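Long-range contact in putative type VI secretion protein (Escherichia coli, PDB 6SKI), which is a phospholipase effector toxin of the type VI secretion system, loaded onto the VgrG spike for delivery: residues A[285-290]-A[487-492]. Numbering follows the deposited sequence.
Sequences MNEYRY and HCSANW
Two loops distant in sequence meet here through a buried serine, a worked example of one small side chain bonding a carboxylate through its oxygen and packing on a guanidinium through its carbon. The hydroxyl of Ser489 donates a hydrogen bond to Glu287, OG to OE1 at 2.7 Å, approaching the oxygen obliquely, 34° out of the carboxylate plane. With chi1 at 54° OG stands between its own backbone N and carbonyl carbon, which leaves CB to face the guanidinium while OG turns to the carboxylate; Glu287 has CG anti to N and bends at chi2. The other oxygen, OE2, takes a nearly straight bond from Arg289 NE at 2.8 Å through its syn lone pair. This oxygen lies almost in the guanidinium plane, and together with the bond from NH1 to Asn526 this restrains the turn of the arginine end.

The fold is that of an alpha/beta hydrolase: residues 285-290 follow strand 278-284 of the central sheet, and Glu287 touches a putative Ser197-His310-Asp245 catalytic triad, its OE1 weakly bonded to the backbone N of His310. Residues 487-492 thus bring a C-terminal loop against the presumed active-site region.

Ser489 CB lies over the centre of one guanidinium face, 3.7 Å from Arg289 CZ, and Phe292 makes a cation-pi contact with the same arginine. The Arg289 chain runs across residues 489-490, with CD 3.3 Å from Ser489 O and CG 3.6 Å from Ala490 CA. Beside it, the methyl of Ala490 meets Tyr288 CB at 4.2 Å.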
loop_
_atom_site.group_PDB
_atom_site.type_symbol
_atom_site.label_atom_id
_atom_site.label_comp_id
_atom_site.label_asym_id
_atom_site.label_seq_id
_atom_site.Cartn_x
_atom_site.Cartn_y
_atom_site.Cartn_z
ATOM N N MET A 285 10.695 -9.390 -8.582
ATOM C CA MET A 285 11.261 -9.914 -9.813
ATOM C C MET A 285 10.389 -10.979 -10.452
ATOM O O MET A 285 10.552 -11.257 -11.643
ATOM C CB MET A 285 12.653 -10.496 -9.559
ATOM C CG MET A 285 13.768 -9.484 -9.641
ATOM S SD MET A 285 15.419 -10.197 -9.543
ATOM C CE MET A 285 15.047 -11.910 -9.198
ATOM N N ASN A 286 9.464 -11.567 -9.700
ATOM C CA ASN A 286 8.611 -12.637 -10.190
ATOM C C ASN A 286 7.149 -12.264 -10.034
ATOM O O ASN A 286 6.305 -13.096 -9.698
ATOM C CB ASN A 286 8.915 -13.951 -9.481
ATOM C CG ASN A 286 10.379 -14.309 -9.536
ATOM O OD1 ASN A 286 10.957 -14.423 -10.611
ATOM N ND2 ASN A 286 10.985 -14.500 -8.377
ATOM N N GLU A 287 6.831 -11.000 -10.281
ATOM C CA GLU A 287 5.456 -10.538 -10.379
ATOM C C GLU A 287 5.160 -10.307 -11.851
ATOM O O GLU A 287 5.871 -9.547 -12.517
ATOM C CB GLU A 287 5.234 -9.265 -9.568
ATOM C CG GLU A 287 3.868 -8.638 -9.765
ATOM C CD GLU A 287 2.738 -9.543 -9.328
ATOM O OE1 GLU A 287 2.957 -10.399 -8.450
ATOM O OE2 GLU A 287 1.622 -9.399 -9.862
ATOM N N TYR A 288 4.119 -10.964 -12.356
ATOM C CA TYR A 288 3.877 -11.018 -13.787
ATOM C C TYR A 288 2.439 -10.708 -14.165
ATOM O O TYR A 288 2.103 -10.788 -15.349
ATOM C CB TYR A 288 4.246 -12.406 -14.323
ATOM C CG TYR A 288 5.679 -12.782 -14.056
ATOM C CD1 TYR A 288 6.717 -11.989 -14.505
ATOM C CD2 TYR A 288 5.992 -13.915 -13.325
ATOM C CE1 TYR A 288 8.024 -12.323 -14.255
ATOM C CE2 TYR A 288 7.297 -14.256 -13.069
ATOM C CZ TYR A 288 8.308 -13.455 -13.536
ATOM O OH TYR A 288 9.617 -13.786 -13.287
ATOM N N ARG A 289 1.586 -10.365 -13.208
ATOM C CA ARG A 289 0.176 -10.166 -13.479
ATOM C C ARG A 289 -0.039 -8.938 -14.356
ATOM O O ARG A 289 0.764 -8.002 -14.381
ATOM C CB ARG A 289 -0.592 -10.021 -12.170
ATOM C CG ARG A 289 -0.975 -11.338 -11.546
ATOM C CD ARG A 289 -1.728 -11.122 -10.262
ATOM N NE ARG A 289 -0.856 -10.589 -9.226
ATOM C CZ ARG A 289 -1.185 -10.515 -7.944
ATOM N NH1 ARG A 289 -2.370 -10.944 -7.542
ATOM N NH2 ARG A 289 -0.330 -10.015 -7.066
ATOM N N TYR A 290 -1.152 -8.952 -15.086
ATOM C CA TYR A 290 -1.487 -7.828 -15.948
ATOM C C TYR A 290 -2.008 -6.651 -15.137
ATOM O O TYR A 290 -1.665 -5.498 -15.419
ATOM C CB TYR A 290 -2.516 -8.265 -16.995
ATOM C CG TYR A 290 -3.061 -7.140 -17.840
ATOM C CD1 TYR A 290 -2.476 -6.811 -19.051
ATOM C CD2 TYR A 290 -4.168 -6.410 -17.431
ATOM C CE1 TYR A 290 -2.969 -5.786 -19.824
ATOM C CE2 TYR A 290 -4.663 -5.384 -18.193
ATOM C CZ TYR A 290 -4.063 -5.076 -19.390
ATOM O OH TYR A 290 -4.559 -4.051 -20.161
ATOM N N HIS A 487 5.639 -17.041 -4.365
ATOM C CA HIS A 487 4.337 -17.521 -4.795
ATOM C C HIS A 487 4.133 -17.195 -6.265
ATOM O O HIS A 487 4.597 -16.163 -6.753
ATOM C CB HIS A 487 3.216 -16.886 -3.973
ATOM C CG HIS A 487 3.294 -17.175 -2.508
ATOM N ND1 HIS A 487 2.255 -17.746 -1.807
ATOM C CD2 HIS A 487 4.282 -16.963 -1.608
ATOM C CE1 HIS A 487 2.600 -17.873 -0.539
ATOM N NE2 HIS A 487 3.827 -17.409 -0.392
ATOM N N CYS A 488 3.449 -18.088 -6.972
ATOM C CA CYS A 488 3.015 -17.815 -8.335
ATOM C C CYS A 488 1.690 -17.069 -8.246
ATOM O O CYS A 488 0.651 -17.666 -7.952
ATOM C CB CYS A 488 2.882 -19.107 -9.136
ATOM S SG CYS A 488 2.351 -18.868 -10.843
ATOM N N SER A 489 1.729 -15.761 -8.493
ATOM C CA SER A 489 0.555 -14.917 -8.329
ATOM C C SER A 489 -0.221 -14.718 -9.620
ATOM O O SER A 489 -1.401 -14.361 -9.563
ATOM C CB SER A 489 0.962 -13.549 -7.771
ATOM O OG SER A 489 1.966 -12.952 -8.570
ATOM N N ALA A 490 0.408 -14.943 -10.768
ATOM C CA ALA A 490 -0.269 -14.859 -12.051
ATOM C C ALA A 490 -0.820 -16.229 -12.417
ATOM O O ALA A 490 -0.074 -17.210 -12.476
ATOM C CB ALA A 490 0.685 -14.360 -13.135
ATOM N N ASN A 491 -2.127 -16.294 -12.649
ATOM C CA ASN A 491 -2.774 -17.547 -13.000
ATOM C C ASN A 491 -3.966 -17.245 -13.888
ATOM O O ASN A 491 -4.347 -16.089 -14.079
ATOM C CB ASN A 491 -3.219 -18.331 -11.762
ATOM C CG ASN A 491 -3.987 -17.483 -10.778
ATOM O OD1 ASN A 491 -5.149 -17.158 -10.999
ATOM N ND2 ASN A 491 -3.346 -17.129 -9.675
ATOM N N TRP A 492 -4.558 -18.301 -14.431
ATOM C CA TRP A 492 -5.719 -18.170 -15.297
ATOM C C TRP A 492 -6.968 -18.704 -14.612
ATOM O O TRP A 492 -7.893 -19.179 -15.270
ATOM C CB TRP A 492 -5.479 -18.883 -16.624
ATOM C CG TRP A 492 -4.655 -18.080 -17.573
ATOM C CD1 TRP A 492 -3.320 -18.205 -17.801
ATOM C CD2 TRP A 492 -5.109 -17.026 -18.423
ATOM N NE1 TRP A 492 -2.913 -17.296 -18.742
ATOM C CE2 TRP A 492 -3.995 -16.558 -19.140
ATOM C CE3 TRP A 492 -6.353 -16.431 -18.649
ATOM C CZ2 TRP A 492 -4.084 -15.526 -20.063
ATOM C CZ3 TRP A 492 -6.438 -15.409 -19.567
ATOM C CH2 TRP A 492 -5.313 -14.966 -20.263
#